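Local coordinates for reticulocyte binding protein (Streptococcus agalactiae COH1, PDB 3FAW) that probably hydrolyses the alpha-1,6 branch linkages of pullulan and related alpha-glucans as a secreted pullulanase anchored to the streptococcal cell wall, at residues Q37-D42 / A53-T57; V72-N76 / P102-H106; D235-A239 / Y399-D403; Q349-A353 / D440-L445; K525-E531 / N575-V581. One frame throughout, in Å; residues are numbered along the deposited sequence.

Interaction 1: residues Q37-D42 / A53-T57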
# COMPACT_ATOMS: atom_id res chain seq x y z
N GLN A 37 46.23 20.17 8.07
CA GLN A 37 45.22 19.09 7.86
C GLN A 37 43.95 19.59 7.17
O GLN A 37 43.02 18.81 6.93
CB GLN A 37 44.84 18.45 9.21
CG GLN A 37 46.01 17.85 9.98
CD GLN A 37 46.70 16.72 9.24
OE1 GLN A 37 47.93 16.64 9.24
NE2 GLN A 37 45.92 15.85 8.61
N VAL A 38 43.91 20.88 6.85
CA VAL A 38 42.76 21.48 6.18
C VAL A 38 42.78 21.14 4.69
O VAL A 38 43.70 21.53 3.98
CB VAL A 38 42.74 23.01 6.37
CG1 VAL A 38 41.57 23.64 5.61
CG2 VAL A 38 42.67 23.37 7.85
N GLN A 39 41.77 20.39 4.24
CA GLN A 39 41.65 19.99 2.84
C GLN A 39 40.19 20.03 2.36
O GLN A 39 39.29 19.61 3.08
CB GLN A 39 42.21 18.58 2.63
CG GLN A 39 43.69 18.43 2.99
CD GLN A 39 44.22 17.03 2.72
OE1 GLN A 39 43.47 16.11 2.37
NE2 GLN A 39 45.53 16.86 2.88
N LEU A 40 39.99 20.53 1.15
CA LEU A 40 38.67 20.62 0.52
C LEU A 40 38.17 19.23 0.09
O LEU A 40 38.91 18.46 -0.52
CB LEU A 40 38.75 21.55 -0.70
CG LEU A 40 37.49 21.91 -1.49
CD1 LEU A 40 36.51 22.72 -0.63
CD2 LEU A 40 37.87 22.68 -2.75
N LYS A 41 36.91 18.93 0.42
CA LYS A 41 36.31 17.62 0.14
C LYS A 41 35.31 17.68 -1.02
O LYS A 41 35.39 16.90 -1.98
CB LYS A 41 35.60 17.08 1.38
CG LYS A 41 36.52 16.73 2.54
CD LYS A 41 35.74 16.30 3.78
CE LYS A 41 35.26 14.85 3.69
NZ LYS A 41 36.37 13.88 3.89
N ASP A 42 34.35 18.60 -0.92
CA ASP A 42 33.32 18.76 -1.93
C ASP A 42 32.67 20.15 -1.82
O ASP A 42 33.05 20.95 -0.96
CB ASP A 42 32.26 17.66 -1.81
CG ASP A 42 31.63 17.60 -0.42
OD1 ASP A 42 30.78 18.46 -0.11
OD2 ASP A 42 31.99 16.68 0.35
N ALA A 53 31.18 24.78 0.79
CA ALA A 53 32.31 23.89 0.54
C ALA A 53 32.64 23.12 1.81
O ALA A 53 32.87 23.73 2.86
CB ALA A 53 33.53 24.69 0.10
N SER A 54 32.66 21.80 1.72
CA SER A 54 32.95 20.95 2.87
C SER A 54 34.45 20.66 2.97
O SER A 54 35.11 20.36 1.97
CB SER A 54 32.17 19.65 2.79
OG SER A 54 32.32 18.90 3.98
N PHE A 55 34.98 20.76 4.19
CA PHE A 55 36.39 20.50 4.45
C PHE A 55 36.56 19.35 5.44
O PHE A 55 35.61 18.98 6.13
CB PHE A 55 37.06 21.77 5.02
CG PHE A 55 37.33 22.83 3.99
CD1 PHE A 55 38.63 23.09 3.57
CD2 PHE A 55 36.29 23.57 3.44
CE1 PHE A 55 38.88 24.07 2.61
CE2 PHE A 55 36.54 24.55 2.48
CZ PHE A 55 37.83 24.80 2.07
N THR A 56 37.76 18.78 5.48
CA THR A 56 38.12 17.82 6.52
C THR A 56 37.97 18.47 7.90
O THR A 56 37.39 17.89 8.82
CB THR A 56 39.57 17.32 6.36
OG1 THR A 56 40.45 18.44 6.22
CG2 THR A 56 39.70 16.42 5.13
N THR A 57 38.51 19.69 8.02
CA THR A 57 38.37 20.49 9.24
C THR A 57 38.70 21.96 8.97
O THR A 57 39.44 22.28 8.03
CB THR A 57 39.29 19.97 10.37
OG1 THR A 57 39.24 20.87 11.49
CG2 THR A 57 40.73 19.84 9.89

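Interaction 2: residues V72-N76 / P102-H106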
# COMPACT_ATOMS: atom_id res chain seq x y z
N VAL A 72 37.81 30.42 -6.81
CA VAL A 72 36.64 29.91 -7.52
C VAL A 72 36.73 30.29 -8.99
O VAL A 72 37.03 31.44 -9.32
CB VAL A 72 35.34 30.49 -6.95
CG1 VAL A 72 34.13 29.96 -7.71
CG2 VAL A 72 35.22 30.19 -5.46
N THR A 73 36.47 29.33 -9.88
CA THR A 73 36.43 29.61 -11.32
C THR A 73 35.17 29.02 -11.94
O THR A 73 34.53 28.14 -11.37
CB THR A 73 37.68 29.08 -12.05
OG1 THR A 73 37.77 27.66 -11.91
CG2 THR A 73 38.95 29.73 -11.49
N ASP A 74 34.81 29.53 -13.12
CA ASP A 74 33.61 29.09 -13.83
C ASP A 74 33.91 27.93 -14.78
O ASP A 74 35.03 27.40 -14.79
CB ASP A 74 32.97 30.28 -14.57
CG ASP A 74 33.79 30.78 -15.76
OD1 ASP A 74 34.81 30.15 -16.13
OD2 ASP A 74 33.41 31.82 -16.33
N LYS A 75 32.91 27.54 -15.57
CA LYS A 75 33.03 26.39 -16.49
C LYS A 75 34.16 26.53 -17.53
O LYS A 75 34.66 25.52 -18.04
CB LYS A 75 31.70 26.14 -17.20
CG LYS A 75 31.28 27.22 -18.19
CD LYS A 75 29.92 26.91 -18.81
CE LYS A 75 29.57 27.91 -19.91
NZ LYS A 75 28.20 27.68 -20.45
N ASN A 76 34.54 27.77 -17.85
CA ASN A 76 35.62 28.04 -18.80
C ASN A 76 36.93 28.44 -18.11
O ASN A 76 37.79 29.08 -18.73
CB ASN A 76 35.18 29.12 -19.79
CG ASN A 76 33.98 28.70 -20.62
OD1 ASN A 76 33.77 27.51 -20.88
ND2 ASN A 76 33.18 29.68 -21.03
N PRO A 102 24.27 30.33 -12.67
CA PRO A 102 24.27 28.90 -13.01
C PRO A 102 24.48 28.60 -14.50
O PRO A 102 24.86 27.49 -14.85
CB PRO A 102 22.89 28.42 -12.54
CG PRO A 102 22.06 29.63 -12.41
CD PRO A 102 22.98 30.76 -12.09
N LYS A 103 24.24 29.59 -15.36
CA LYS A 103 24.49 29.45 -16.80
C LYS A 103 25.99 29.39 -17.12
O LYS A 103 26.39 28.85 -18.15
CB LYS A 103 23.83 30.60 -17.57
CG LYS A 103 22.30 30.58 -17.49
CD LYS A 103 21.68 31.70 -18.32
CE LYS A 103 20.18 31.49 -18.52
NZ LYS A 103 19.42 31.53 -17.24
N GLN A 104 26.81 29.96 -16.23
CA GLN A 104 28.27 29.87 -16.33
C GLN A 104 28.83 28.73 -15.47
O GLN A 104 30.05 28.54 -15.40
CB GLN A 104 28.91 31.19 -15.89
CG GLN A 104 28.42 32.43 -16.63
CD GLN A 104 28.78 32.43 -18.11
OE1 GLN A 104 29.83 31.91 -18.50
NE2 GLN A 104 27.92 33.02 -18.93
N GLY A 105 27.94 27.99 -14.82
CA GLY A 105 28.32 26.88 -13.94
C GLY A 105 28.53 25.61 -14.75
O GLY A 105 28.30 25.62 -15.96
N HIS A 106 28.97 24.52 -14.12
CA HIS A 106 29.25 24.45 -12.69
C HIS A 106 30.59 25.10 -12.36
O HIS A 106 31.45 25.26 -13.23
CB HIS A 106 29.30 22.99 -12.24
CG HIS A 106 28.01 22.26 -12.41
ND1 HIS A 106 27.85 21.22 -13.31
CD2 HIS A 106 26.81 22.41 -11.81
CE1 HIS A 106 26.61 20.77 -13.25
NE2 HIS A 106 25.96 21.47 -12.34

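Interaction 3: residues D235-A239 / Y399-D403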
# COMPACT_ATOMS: atom_id res chain seq x y z
N ASP A 235 22.61 -2.58 -21.58
CA ASP A 235 22.16 -1.50 -22.44
C ASP A 235 20.71 -1.10 -22.16
O ASP A 235 20.41 0.07 -21.93
CB ASP A 235 22.31 -1.91 -23.90
CG ASP A 235 21.93 -0.81 -24.86
OD1 ASP A 235 22.45 0.32 -24.70
OD2 ASP A 235 21.12 -1.07 -25.78
N ILE A 236 19.81 -2.08 -22.22
CA ILE A 236 18.40 -1.85 -21.93
C ILE A 236 18.02 -2.64 -20.67
O ILE A 236 18.04 -3.87 -20.68
CB ILE A 236 17.51 -2.26 -23.12
CG1 ILE A 236 17.73 -1.28 -24.29
CG2 ILE A 236 16.05 -2.28 -22.72
CD1 ILE A 236 17.21 -1.79 -25.63
N LYS A 237 17.70 -1.93 -19.60
CA LYS A 237 17.45 -2.54 -18.29
C LYS A 237 16.13 -2.10 -17.66
O LYS A 237 15.94 -2.17 -16.44
CB LYS A 237 18.63 -2.25 -17.34
CG LYS A 237 19.23 -0.85 -17.42
CD LYS A 237 20.36 -0.70 -16.40
CE LYS A 237 21.30 0.44 -16.74
NZ LYS A 237 20.69 1.79 -16.58
N THR A 238 15.21 -1.67 -18.52
CA THR A 238 13.87 -1.29 -18.10
C THR A 238 12.88 -1.76 -19.16
O THR A 238 13.26 -2.12 -20.28
CB THR A 238 13.71 0.25 -17.95
OG1 THR A 238 13.80 0.88 -19.23
CG2 THR A 238 14.76 0.81 -17.02
N ALA A 239 11.60 -1.74 -18.80
CA ALA A 239 10.53 -1.90 -19.78
C ALA A 239 10.56 -0.68 -20.70
O ALA A 239 11.19 0.33 -20.39
CB ALA A 239 9.18 -2.03 -19.09
N TYR A 399 18.49 2.97 -10.36
CA TYR A 399 18.76 3.55 -11.67
C TYR A 399 17.51 4.05 -12.43
O TYR A 399 17.62 4.94 -13.27
CB TYR A 399 19.61 2.61 -12.55
CG TYR A 399 18.98 1.28 -12.95
CD1 TYR A 399 17.89 1.23 -13.82
CD2 TYR A 399 19.51 0.08 -12.49
CE1 TYR A 399 17.34 0.01 -14.20
CE2 TYR A 399 18.97 -1.14 -12.87
CZ TYR A 399 17.88 -1.17 -13.73
OH TYR A 399 17.34 -2.37 -14.10
N LEU A 400 16.34 3.50 -12.12
CA LEU A 400 15.09 3.89 -12.79
C LEU A 400 14.91 5.40 -12.90
O LEU A 400 14.51 5.91 -13.94
CB LEU A 400 13.87 3.28 -12.07
CG LEU A 400 13.52 1.84 -12.47
CD1 LEU A 400 12.61 1.17 -11.43
CD2 LEU A 400 12.87 1.83 -13.86
N PHE A 401 15.18 6.09 -11.79
CA PHE A 401 15.13 7.55 -11.73
C PHE A 401 16.52 8.19 -11.70
O PHE A 401 16.70 9.29 -12.21
CB PHE A 401 14.33 7.99 -10.50
CG PHE A 401 12.84 7.96 -10.71
CD1 PHE A 401 12.18 9.04 -11.25
CD2 PHE A 401 12.10 6.84 -10.35
CE1 PHE A 401 10.80 9.02 -11.44
CE2 PHE A 401 10.73 6.80 -10.55
CZ PHE A 401 10.08 7.90 -11.09
N GLU A 402 17.50 7.50 -11.11
CA GLU A 402 18.85 8.07 -10.98
C GLU A 402 19.52 8.27 -12.34
O GLU A 402 20.29 9.22 -12.52
CB GLU A 402 19.74 7.20 -10.08
CG GLU A 402 20.99 7.90 -9.54
CD GLU A 402 20.69 8.98 -8.50
OE1 GLU A 402 19.54 9.09 -8.05
OE2 GLU A 402 21.63 9.72 -8.12
N ASP A 403 19.23 7.39 -13.29
CA ASP A 403 19.71 7.55 -14.66
C ASP A 403 19.16 8.81 -15.33
O ASP A 403 19.82 9.40 -16.17
CB ASP A 403 19.33 6.35 -15.53
CG ASP A 403 20.18 5.12 -15.25
OD1 ASP A 403 21.23 5.23 -14.59
OD2 ASP A 403 19.78 4.02 -15.70

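Interaction 4: residues Q349-A353 / D440-L445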
# COMPACT_ATOMS: atom_id res chain seq x y z
N GLN A 349 8.12 -0.35 -10.87
CA GLN A 349 8.78 0.11 -12.09
C GLN A 349 8.15 1.41 -12.61
O GLN A 349 8.86 2.32 -13.04
CB GLN A 349 8.74 -0.98 -13.15
CG GLN A 349 9.41 -0.60 -14.45
CD GLN A 349 9.61 -1.77 -15.37
OE1 GLN A 349 10.80 -1.86 -15.94
NE2 GLN A 349 8.71 -2.59 -15.58
N SER A 350 6.82 1.48 -12.59
CA SER A 350 6.10 2.69 -13.02
C SER A 350 5.01 3.07 -12.02
O SER A 350 4.47 2.21 -11.31
CB SER A 350 5.48 2.49 -14.41
OG SER A 350 4.87 3.68 -14.89
N TYR A 351 4.70 4.36 -11.97
CA TYR A 351 3.65 4.89 -11.10
C TYR A 351 2.41 5.34 -11.88
O TYR A 351 1.40 5.69 -11.28
CB TYR A 351 4.20 6.04 -10.24
CG TYR A 351 5.21 5.57 -9.21
CD1 TYR A 351 4.88 4.57 -8.30
CD2 TYR A 351 6.50 6.10 -9.17
CE1 TYR A 351 5.80 4.12 -7.37
CE2 TYR A 351 7.43 5.65 -8.23
CZ TYR A 351 7.07 4.66 -7.33
OH TYR A 351 7.97 4.20 -6.40
N PHE A 352 2.50 5.32 -13.21
CA PHE A 352 1.38 5.64 -14.11
C PHE A 352 0.96 4.44 -14.96
O PHE A 352 -0.23 4.24 -15.21
CB PHE A 352 1.79 6.75 -15.08
CG PHE A 352 1.98 8.09 -14.44
CD1 PHE A 352 0.97 9.04 -14.48
CD2 PHE A 352 3.18 8.42 -13.84
CE1 PHE A 352 1.15 10.29 -13.91
CE2 PHE A 352 3.37 9.66 -13.26
CZ PHE A 352 2.35 10.60 -13.29
N ALA A 353 1.94 3.66 -15.42
CA ALA A 353 1.70 2.54 -16.33
C ALA A 353 1.34 1.25 -15.57
O ALA A 353 2.06 0.85 -14.65
CB ALA A 353 2.90 2.32 -17.22
N ASP A 440 0.75 13.65 -9.28
CA ASP A 440 0.23 13.53 -10.65
C ASP A 440 -0.31 12.13 -10.95
O ASP A 440 -1.32 12.00 -11.65
CB ASP A 440 1.29 13.88 -11.70
CG ASP A 440 1.74 15.33 -11.63
OD1 ASP A 440 0.99 16.20 -11.14
OD2 ASP A 440 2.87 15.59 -12.08
N SER A 441 0.36 11.10 -10.44
CA SER A 441 -0.12 9.72 -10.63
C SER A 441 -1.42 9.47 -9.86
O SER A 441 -2.32 8.82 -10.37
CB SER A 441 0.96 8.70 -10.24
OG SER A 441 1.58 9.04 -9.02
N ILE A 442 -1.51 10.00 -8.64
CA ILE A 442 -2.75 9.91 -7.87
C ILE A 442 -3.90 10.62 -8.59
O ILE A 442 -5.01 10.10 -8.64
CB ILE A 442 -2.57 10.48 -6.44
CG1 ILE A 442 -1.68 9.56 -5.59
CG2 ILE A 442 -3.93 10.67 -5.76
CD1 ILE A 442 -2.35 8.27 -5.12
N LYS A 443 -3.62 11.78 -9.17
CA LYS A 443 -4.64 12.52 -9.94
C LYS A 443 -5.03 11.79 -11.22
O LYS A 443 -6.21 11.77 -11.59
CB LYS A 443 -4.13 13.92 -10.31
CG LYS A 443 -4.08 14.91 -9.15
CD LYS A 443 -3.29 16.15 -9.53
CE LYS A 443 -4.02 17.02 -10.53
NZ LYS A 443 -3.12 18.04 -11.14
N TYR A 444 -4.05 11.22 -11.91
CA TYR A 444 -4.30 10.46 -13.13
C TYR A 444 -5.13 9.21 -12.85
O TYR A 444 -6.17 8.99 -13.48
CB TYR A 444 -2.98 10.09 -13.83
CG TYR A 444 -3.13 9.05 -14.92
CD1 TYR A 444 -3.67 9.38 -16.16
CD2 TYR A 444 -2.75 7.73 -14.70
CE1 TYR A 444 -3.81 8.41 -17.16
CE2 TYR A 444 -2.88 6.77 -15.69
CZ TYR A 444 -3.41 7.10 -16.92
OH TYR A 444 -3.54 6.13 -17.89
N LEU A 445 -4.69 8.41 -11.88
CA LEU A 445 -5.43 7.21 -11.50
C LEU A 445 -6.86 7.53 -11.05
O LEU A 445 -7.80 6.84 -11.43
CB LEU A 445 -4.69 6.42 -10.41
CG LEU A 445 -3.35 5.83 -10.86
CD1 LEU A 445 -2.53 5.30 -9.67
CD2 LEU A 445 -3.55 4.74 -11.92
O HOH W 1 -2.03 3.97 -17.33

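Interaction 5: residues K525-E531 / N575-V581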
# COMPACT_ATOMS: atom_id res chain seq x y z
N LYS A 525 -4.84 -10.94 18.40
CA LYS A 525 -4.28 -12.19 17.83
C LYS A 525 -2.77 -12.18 17.54
O LYS A 525 -2.29 -13.00 16.75
CB LYS A 525 -5.07 -12.60 16.57
CG LYS A 525 -5.39 -11.47 15.59
CD LYS A 525 -4.15 -10.84 14.95
CE LYS A 525 -3.44 -11.80 14.00
NZ LYS A 525 -2.41 -11.11 13.19
N SER A 526 -2.04 -11.27 18.18
CA SER A 526 -0.58 -11.14 18.00
C SER A 526 -0.13 -10.56 16.66
O SER A 526 -0.87 -10.53 15.68
CB SER A 526 0.15 -12.47 18.25
OG SER A 526 0.15 -13.32 17.10
N GLY A 527 1.12 -10.11 16.65
CA GLY A 527 1.79 -9.56 15.48
C GLY A 527 3.21 -9.14 15.83
O GLY A 527 3.70 -9.49 16.90
N PHE A 528 3.86 -8.38 14.96
CA PHE A 528 5.23 -7.92 15.21
C PHE A 528 5.30 -7.11 16.52
O PHE A 528 4.43 -6.27 16.77
CB PHE A 528 5.72 -7.07 14.04
CG PHE A 528 7.15 -6.61 14.19
CD1 PHE A 528 8.20 -7.44 13.82
CD2 PHE A 528 7.44 -5.35 14.70
CE1 PHE A 528 9.52 -7.02 13.96
CE2 PHE A 528 8.75 -4.92 14.84
CZ PHE A 528 9.80 -5.75 14.47
N PRO A 529 6.34 -7.34 17.34
CA PRO A 529 7.48 -8.25 17.17
C PRO A 529 7.28 -9.68 17.69
O PRO A 529 8.24 -10.45 17.70
CB PRO A 529 8.58 -7.55 17.98
CG PRO A 529 7.84 -6.92 19.11
CD PRO A 529 6.46 -6.58 18.60
N ASN A 530 6.06 -10.04 18.10
CA ASN A 530 5.82 -11.34 18.74
C ASN A 530 4.65 -12.14 18.14
O ASN A 530 3.73 -12.53 18.86
CB ASN A 530 5.57 -11.13 20.25
CG ASN A 530 6.73 -10.43 20.95
OD1 ASN A 530 6.52 -9.52 21.75
ND2 ASN A 530 7.96 -10.85 20.64
N GLU A 531 4.69 -12.39 16.83
CA GLU A 531 3.65 -13.18 16.17
C GLU A 531 3.63 -14.62 16.71
O GLU A 531 4.67 -15.27 16.81
CB GLU A 531 3.81 -13.20 14.64
CG GLU A 531 2.59 -13.76 13.91
CD GLU A 531 2.71 -13.72 12.39
OE1 GLU A 531 3.72 -14.22 11.85
OE2 GLU A 531 1.78 -13.21 11.74
N ASN A 575 2.34 -11.30 6.65
CA ASN A 575 2.33 -12.14 7.86
C ASN A 575 1.39 -13.35 7.75
O ASN A 575 0.79 -13.57 6.70
CB ASN A 575 2.04 -11.28 9.10
CG ASN A 575 2.96 -10.08 9.21
OD1 ASN A 575 4.17 -10.23 9.36
ND2 ASN A 575 2.39 -8.88 9.13
N LEU A 576 1.27 -14.14 8.82
CA LEU A 576 0.38 -15.32 8.80
C LEU A 576 -1.08 -14.92 8.62
O LEU A 576 -1.50 -13.87 9.10
CB LEU A 576 0.52 -16.14 10.10
CG LEU A 576 1.87 -16.81 10.37
CD1 LEU A 576 1.93 -17.32 11.80
CD2 LEU A 576 2.13 -17.94 9.38
N THR A 577 -1.85 -15.76 7.93
CA THR A 577 -3.30 -15.56 7.83
C THR A 577 -3.92 -15.70 9.23
O THR A 577 -3.31 -16.28 10.13
CB THR A 577 -4.00 -16.58 6.89
OG1 THR A 577 -3.97 -17.89 7.47
CG2 THR A 577 -3.35 -16.60 5.50
N LEU A 578 -5.13 -15.17 9.39
CA LEU A 578 -5.84 -15.24 10.66
C LEU A 578 -6.01 -16.68 11.15
O LEU A 578 -5.84 -16.96 12.34
CB LEU A 578 -7.21 -14.56 10.55
CG LEU A 578 -8.03 -14.46 11.83
CD1 LEU A 578 -7.21 -13.86 12.96
CD2 LEU A 578 -9.31 -13.67 11.58
N HIS A 579 -6.36 -17.59 10.24
CA HIS A 579 -6.49 -19.01 10.56
C HIS A 579 -5.17 -19.60 11.07
O HIS A 579 -5.11 -20.24 12.12
CB HIS A 579 -6.95 -19.78 9.32
CG HIS A 579 -6.98 -21.26 9.50
ND1 HIS A 579 -5.89 -22.06 9.26
CD2 HIS A 579 -7.98 -22.10 9.90
CE1 HIS A 579 -6.20 -23.32 9.51
NE2 HIS A 579 -7.46 -23.37 9.89
N ASP A 580 -4.10 -19.36 10.30
CA ASP A 580 -2.80 -19.96 10.57
C ASP A 580 -2.15 -19.43 11.86
O ASP A 580 -1.49 -20.18 12.58
CB ASP A 580 -1.85 -19.75 9.38
CG ASP A 580 -2.28 -20.52 8.14
OD1 ASP A 580 -3.17 -21.39 8.21
OD2 ASP A 580 -1.71 -20.25 7.07
N VAL A 581 -2.33 -18.14 12.13
CA VAL A 581 -1.78 -17.53 13.35
C VAL A 581 -2.54 -17.98 14.60
O VAL A 581 -1.95 -18.14 15.67
CB VAL A 581 -1.75 -15.98 13.25
CG1 VAL A 581 -3.16 -15.39 13.41
CG2 VAL A 581 -0.80 -15.40 14.28
O HOH W 2 -1.04 -12.82 11.68

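Interaction 1: residues Q37-D42 / A53-T57
Follow the donors and acceptors along this pair, starting at Thr56. Thr56 OG1 donates to Gln37 O (2.7 Å) and in turn accepts from Gln39 N (3.1 Å), bridging the two backbone groups. Thr56 N then donates to Gln39 O at 3.0 Å, and Leu40 and Phe55 follow as a non-hydrogen-bonded pair. Strands 40-47 and 50-55 form an antiparallel hairpin in a closed beta barrel, and a classic beta bulge interrupts the pairing here: Lys41 and Asp42 both face Ser54. Ser54 O accepts from Lys41 N (2.8 Å) and only weakly from Asp42 N (3.5 Å), while Ser54 N returns a bond to Asp42 O (2.8 Å). Leu40 O looks away to the side chain of Asn114, and Asp42 OD1 is taken by Gln44. On the face that carries Leu40 and Phe55, Leu40 CD1 sits over the Phe55 ring, 4.0 Å from its centroid, and touches Ala53 CB at 3.6 Å; Val38 CG1 reaches Phe55 CD1 at 3.6 Å.

Interaction 2: residues V72-N76 / P102-H106
Strand 71-73 has just ended where these backbones meet, and neither partner is a regular element at the contact point. Residues 102-105 make a type I turn closed by a weak bond from Gly105 N to Pro102 O (3.1 Å), and a cis peptide joins Gly105 to His106. The turn presents its carbonyls to the other segment, and the one backbone bond between them runs from Lys75 N to Gln104 O (3.0 Å, nearly straight at 164°). CA atoms of Lys75 and Gly105 come within 5.4 Å.

Lys75 has the most area covered (79 Å²), Gln104 the next most (69 Å²). The extended lysine chain lies along the turn: Lys75 CD passes Gly105 O at 3.5 Å, and Lys75 NZ donates to Lys103 O at 3.2 Å, so one lysine binds two successive carbonyls. Gln104 OE1 lies 4.2 Å from Lys75 CE. Asp74 CB packs on Gln104 O (3.5 Å), while Asp74 OD1 accepts from Asn76 N (2.9 Å) in an Asx turn and from Asn78 N.

The chain reversal here carries strand 71-73 into strand 79-88, whereas the turn at 102-106 leads into strand 108-111, the other neighbour of strand 71-73 in the N-terminal barrel; His106 rests on strand 114-120.

Interaction 3: residues D235-A239 / Y399-D403
Lys237 NZ and Asp403 OD2 form a very close salt bridge, 2.6 Å, and a second strong bond lies beside it: Tyr399 OH donates to Lys237 O at 2.7 Å. One residue of the 235-239 loop is therefore held at both its backbone carbonyl and the tip of its side chain. Between these two points the lysine chain runs across the Tyr399 ring. Lys237 CD sits 3.7 Å from the centroid of the Tyr399 ring, 12° off the normal, as a CH-pi contact, and Lys237 NZ follows at 4.3 Å and 26°, a cation-pi interaction. The ammonium thus meets the carboxylate and the ring together. Asp403 has its own neighbours too, since its carbonyl accepts from Arg209.

Farther out the contact turns apolar. Thr238 CG2 touches the ring edge at Tyr399 CE1 (3.9 Å) and meets Leu400 CD2 at 3.8 Å, while Thr238 OG1 donates to the carbonyl O of the next residue, Ala239 (2.9 Å).

This is an interdomain contact. The loop lies between strands 212-216 and 241-242 of the sheet that belongs to a CBM48-like module, and helix 399-402 is an excursion of the catalytic TIM barrel after its third strand, 385-390. Val214 and Ile216 of strand 212-216 pack on Asp403, with Val214 also on Lys237, and Leu204 of strand 202-209 closes against Thr238.

Interaction 4: residues Q349-A353 / D440-L445
A phenylalanine ring lying flat on the turn of a helix is the striking thing here. Ser441 CB sits almost directly above the centre of the Phe352 ring, 3.9 Å from its centroid and 11° off the normal, a CH-pi contact, and Phe352 CZ comes within 3.5 Å of Ser441 N. Phe352 alone gives up about 100 Å² to the helix. The polar link between the segments goes through one water, which donates to Phe352 O (2.8 Å) and accepts from Tyr444 OH (2.7 Å). Tyr444 lies one helical turn after Asp440, and its ring meets Phe352 obliquely, planes at 46° and centroids 6.0 Å apart. Tyr351 O packs on Ser441 CB at 3.2 Å, while the serine OG is turned to Val437 O and Tyr392 OH.

Within the loop, Ser350 OG accepts from Ala353 N at 3.0 Å, an ST motif in the bend that carries Phe352. Tyr220 adds a further ring beside Phe352 and bonds to Asp440 OD2.

The loop belongs to the long excursion between barrel strand 312-315 and helix 367-381 of the catalytic TIM barrel. Helix 432-449 precedes strand 453-456, on which Ile442, pointing away from the loop, and Leu445 rest; Ile442 also touches helix 464-477.

Interaction 5: residues K525-E531 / N575-V581
Hydrogen bonds come first. Glu531 OE2 accepts from Leu576 N at 3.1 Å, the direct polar link between 525-531 and 575-581. A water adds to it: Lys525 NZ donates to the water (2.7 Å), which donates to Glu531 OE2 and Leu576 O, each 2.8 Å away. The water thus bridges the ammonium and the carboxylate, and Lys525 NZ also donates to Ser526 O (3.0 Å). Ser526, with positive phi, is where the chain leaves helix 518-525; Ser526 OG makes a very short bond to Lys525 O (2.5 Å).

Van der Waals contacts gather about Val581: Val581 CG1 on Lys525 CE (3.6 Å), CG2 on Ser526 OG (3.6 Å) and on Glu531 CG (3.8 Å). Lys525 CG also meets Leu578 CD1 at 4.0 Å.

Thr577 caps the second segment's helix, Thr577 OG1 accepting from Asp580 N at 3.2 Å. Separately, His579 ND1 donates to Asp580 OD1 (3.0 Å).

The contact joins two successive excursions of the eight-stranded TIM barrel: 525-531 follows strand 513-516 and helix 518-525, and 575-581 follows the seventh strand, 566-568. In alpha-amylase family enzymes the fourth conserved sequence region lies after this seventh strand, at the catalytic end of the barrel.

Interactions 1 and 2 share one sheet, the N-terminal beta barrel, with centres about 21 Å apart. Both are far from interaction 5, about 51 and 59 Å between centres, but nearer to interaction 3, with nearest-atom gaps of about 15 and 13 Å. Interactions 3 and 4 touch and alternate along the chain. Ala239 N lies 3.0 Å from Gln349 OE1, a probable hydrogen bond, and Leu400 CD1 packs on Gln349 CA at 4.0 Å, so the module interface continues into the TIM barrel. The loop of interaction 4 follows Asn340 and Tyr342, which bind a calcium ion with Asp665. Interaction 5, about 33 Å from interaction 4 between centres, belongs to another part of the same barrel.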